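Local atomic coordinates of imine reductase (Bacillus cereus, PDB entry 4D3F), a protein that probably catalyses the NADPH-dependent reduction of imines to amines, binding its cofactor in a Rossmann-type domain. Residues B[25-30]-B[73-78]. Numbering follows the deposited sequence.
With NAP (NADP nicotinamide-adenine-dinucleotide phosphate), chain C.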
loop_
_atom_site.group_PDB
_atom_site.type_symbol
_atom_site.label_atom_id
_atom_site.label_comp_id
_atom_site.label_asym_id
_atom_site.label_seq_id
_atom_site.Cartn_x
_atom_site.Cartn_y
_atom_site.Cartn_z
ATOM N N THR B 25 33.723 -18.360 3.284
ATOM C CA THR B 25 33.224 -18.653 4.614
ATOM C C THR B 25 31.831 -18.083 4.776
ATOM O O THR B 25 31.588 -16.930 4.391
ATOM C CB THR B 25 34.126 -18.060 5.657
ATOM O OG1 THR B 25 35.354 -18.816 5.731
ATOM C CG2 THR B 25 33.450 -18.219 7.053
ATOM N N VAL B 26 30.928 -18.855 5.372
ATOM C CA VAL B 26 29.582 -18.356 5.761
ATOM C C VAL B 26 29.460 -18.495 7.265
ATOM O O VAL B 26 29.605 -19.607 7.798
ATOM C CB VAL B 26 28.470 -19.165 5.107
ATOM C CG1 VAL B 26 27.063 -18.669 5.603
ATOM C CG2 VAL B 26 28.531 -19.050 3.584
ATOM N N ILE B 27 29.153 -17.396 7.938
ATOM C CA ILE B 27 28.929 -17.332 9.361
ATOM C C ILE B 27 27.466 -16.975 9.582
ATOM O O ILE B 27 26.994 -15.937 9.096
ATOM C CB ILE B 27 29.814 -16.277 9.961
ATOM C CG1 ILE B 27 31.259 -16.742 9.946
ATOM C CG2 ILE B 27 29.371 -15.984 11.412
ATOM C CD1 ILE B 27 32.234 -15.790 10.522
ATOM N N GLY B 28 26.736 -17.867 10.234
ATOM C CA GLY B 28 25.311 -17.650 10.453
ATOM C C GLY B 28 24.559 -18.626 9.581
ATOM O O GLY B 28 24.457 -18.500 8.394
ATOM N N LEU B 29 23.987 -19.649 10.192
ATOM C CA LEU B 29 23.238 -20.667 9.514
ATOM C C LEU B 29 21.804 -20.752 10.047
ATOM O O LEU B 29 21.298 -21.859 10.300
ATOM C CB LEU B 29 23.912 -22.069 9.606
ATOM C CG LEU B 29 25.330 -22.159 9.065
ATOM C CD1 LEU B 29 25.891 -23.515 9.387
ATOM C CD2 LEU B 29 25.371 -21.901 7.593
ATOM N N GLY B 30 21.106 -19.601 10.069
ATOM C CA GLY B 30 19.669 -19.582 9.912
ATOM C C GLY B 30 19.251 -20.035 8.548
ATOM O O GLY B 30 20.102 -20.474 7.742
ATOM N N GLU B 73 38.523 -19.724 13.685
ATOM C CA GLU B 73 38.809 -20.671 12.574
ATOM C C GLU B 73 38.033 -20.308 11.313
ATOM O O GLU B 73 38.522 -20.451 10.182
ATOM C CB GLU B 73 38.476 -22.042 12.995
ATOM C CG GLU B 73 39.400 -22.617 14.084
ATOM C CD GLU B 73 38.834 -23.921 14.669
ATOM O OE1 GLU B 73 37.603 -24.203 14.692
ATOM O OE2 GLU B 73 39.665 -24.764 15.057
ATOM N N ALA B 74 36.813 -19.842 11.465
ATOM C CA ALA B 74 36.008 -19.465 10.286
ATOM C C ALA B 74 36.632 -18.267 9.586
ATOM O O ALA B 74 36.704 -18.242 8.371
ATOM C CB ALA B 74 34.556 -19.195 10.675
ATOM N N LEU B 75 37.095 -17.273 10.338
ATOM C CA LEU B 75 37.766 -16.130 9.764
ATOM C C LEU B 75 39.108 -16.530 9.120
ATOM O O LEU B 75 39.412 -16.059 8.043
ATOM C CB LEU B 75 38.035 -15.085 10.841
ATOM C CG LEU B 75 36.803 -14.406 11.435
ATOM C CD1 LEU B 75 37.240 -13.530 12.601
ATOM C CD2 LEU B 75 36.093 -13.559 10.424
ATOM N N ALA B 76 39.830 -17.453 9.741
ATOM C CA ALA B 76 41.145 -17.881 9.192
ATOM C C ALA B 76 41.025 -18.623 7.876
ATOM O O ALA B 76 42.018 -18.637 7.090
ATOM C CB ALA B 76 41.893 -18.735 10.186
ATOM N N ALA B 77 39.904 -19.298 7.646
ATOM C CA ALA B 77 39.722 -20.161 6.447
ATOM C C ALA B 77 39.789 -19.415 5.100
ATOM O O ALA B 77 40.182 -19.994 4.093
ATOM C CB ALA B 77 38.445 -20.919 6.525
ATOM N N ASN B 78 39.324 -18.171 5.079
ATOM C CA ASN B 78 39.097 -17.422 3.853
ATOM C C ASN B 78 39.260 -15.903 3.982
ATOM O O ASN B 78 39.053 -15.344 5.013
ATOM C CB ASN B 78 37.721 -17.706 3.255
ATOM C CG ASN B 78 37.546 -19.117 2.758
ATOM O OD1 ASN B 78 36.797 -19.998 3.348
ATOM N ND2 ASN B 78 38.191 -19.386 1.729
HETATM P PA NAP C . 17.866 -15.967 12.003
HETATM O O1A NAP C . 16.970 -16.911 12.765
HETATM O O2A NAP C . 17.840 -14.482 12.141
HETATM O O5B NAP C . 19.320 -16.443 12.498
HETATM C C5B NAP C . 20.443 -15.903 11.869
HETATM C C4B NAP C . 21.696 -16.336 12.572
HETATM O O4B NAP C . 22.018 -15.417 13.619
HETATM C C3B NAP C . 21.692 -17.747 13.088
HETATM O O3B NAP C . 22.990 -18.227 12.744
HETATM C C2B NAP C . 21.730 -17.514 14.589
HETATM O O2B NAP C . 22.402 -18.527 15.383
HETATM C C1B NAP C . 22.492 -16.232 14.652
HETATM N N9A NAP C . 22.360 -15.540 15.931
HETATM C C8A NAP C . 21.236 -14.937 16.377
HETATM N N7A NAP C . 21.539 -14.388 17.562
HETATM C C5A NAP C . 22.803 -14.692 17.851
HETATM C C6A NAP C . 23.694 -14.477 18.963
HETATM N N6A NAP C . 23.187 -13.757 19.969
HETATM N N1A NAP C . 24.948 -14.900 18.948
HETATM C C2A NAP C . 25.432 -15.612 17.887
HETATM N N3A NAP C . 24.644 -15.896 16.810
HETATM C C4A NAP C . 23.364 -15.425 16.749
HETATM O O3 NAP C . 17.778 -16.478 10.540
HETATM P PN NAP C . 17.516 -15.907 9.057
HETATM O O1N NAP C . 16.099 -16.107 8.725
HETATM O O2N NAP C . 18.344 -16.808 8.170
HETATM O O5D NAP C . 17.920 -14.405 9.056
HETATM C C5D NAP C . 19.234 -13.802 8.889
HETATM C C4D NAP C . 19.133 -12.390 8.350
HETATM O O4D NAP C . 18.602 -12.412 7.026
HETATM C C3D NAP C . 18.131 -11.534 9.161
HETATM O O3D NAP C . 18.777 -10.281 9.431
HETATM C C2D NAP C . 16.866 -11.508 8.324
HETATM O O2D NAP C . 16.088 -10.330 8.540
HETATM C C1D NAP C . 17.523 -11.484 6.931
HETATM N N1N NAP C . 16.614 -11.809 5.878
HETATM C C2N NAP C . 15.801 -12.873 6.047
HETATM C C3N NAP C . 14.876 -13.226 5.091
HETATM C C7N NAP C . 14.054 -14.472 5.364
HETATM O O7N NAP C . 13.182 -14.672 4.585
HETATM N N7N NAP C . 14.407 -15.429 6.240
HETATM C C4N NAP C . 14.771 -12.482 3.923
HETATM C C5N NAP C . 15.634 -11.387 3.727
HETATM C C6N NAP C . 16.576 -11.045 4.716
HETATM P P2B NAP C . 21.612 -19.868 15.769
HETATM O O1X NAP C . 22.565 -20.431 16.785
HETATM O O2X NAP C . 20.234 -19.370 16.336
HETATM O O3X NAP C . 21.403 -20.658 14.473
#
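Strand 25-27 and the helical segment 73-77 run roughly antiparallel, their axes 8.3 Å apart at the closest and 152° between their directions; the two backbones come nearest at T25 and N78, CA to CA 6.0 Å. T25 carries most of the contact. Its OG1 stands anti to its own carbonyl carbon (chi1 -73°), which aims the hydroxyl at the helix backbone, 3.0 Å from A74 O. That carbonyl also takes a weak backbone bond from A77 N, and a hydrogen bond from the hydroxyl is plausible but not settled, because its proton has another acceptor within reach. The other branch, CG2, lies against the A74 methyl, 3.9 Å from its CB, while A77 CB rests 3.8 Å from OG1. Two residues along, on the same face of the strand, I27 has a fully extended chi2 (-180°) that carries CD1 out to A74 CB at 4.1 Å, and L75 CD2 approaches I27 CD1 more loosely, at 4.5 Å. The A74 methyl thus packs against both T25 CG2 and I27 CD1, on the strand side of the helix. Beyond I27 the strand runs into the glycine-rich turn, where L29 N makes a weak hydrogen bond to O3B of the NADP ribose, 3.1 Å away; G28 and G30 fit the GxGxxG pattern of Rossmann dinucleotide-binding domains. Strand 23-27 lies between strands 46-50 and 80-83 in the parallel part of the sheet, and helix 71-77 packs on one face of it, its A77 also touching T48 and its L75 V98, just before the chain enters strand 80-83 beside T25.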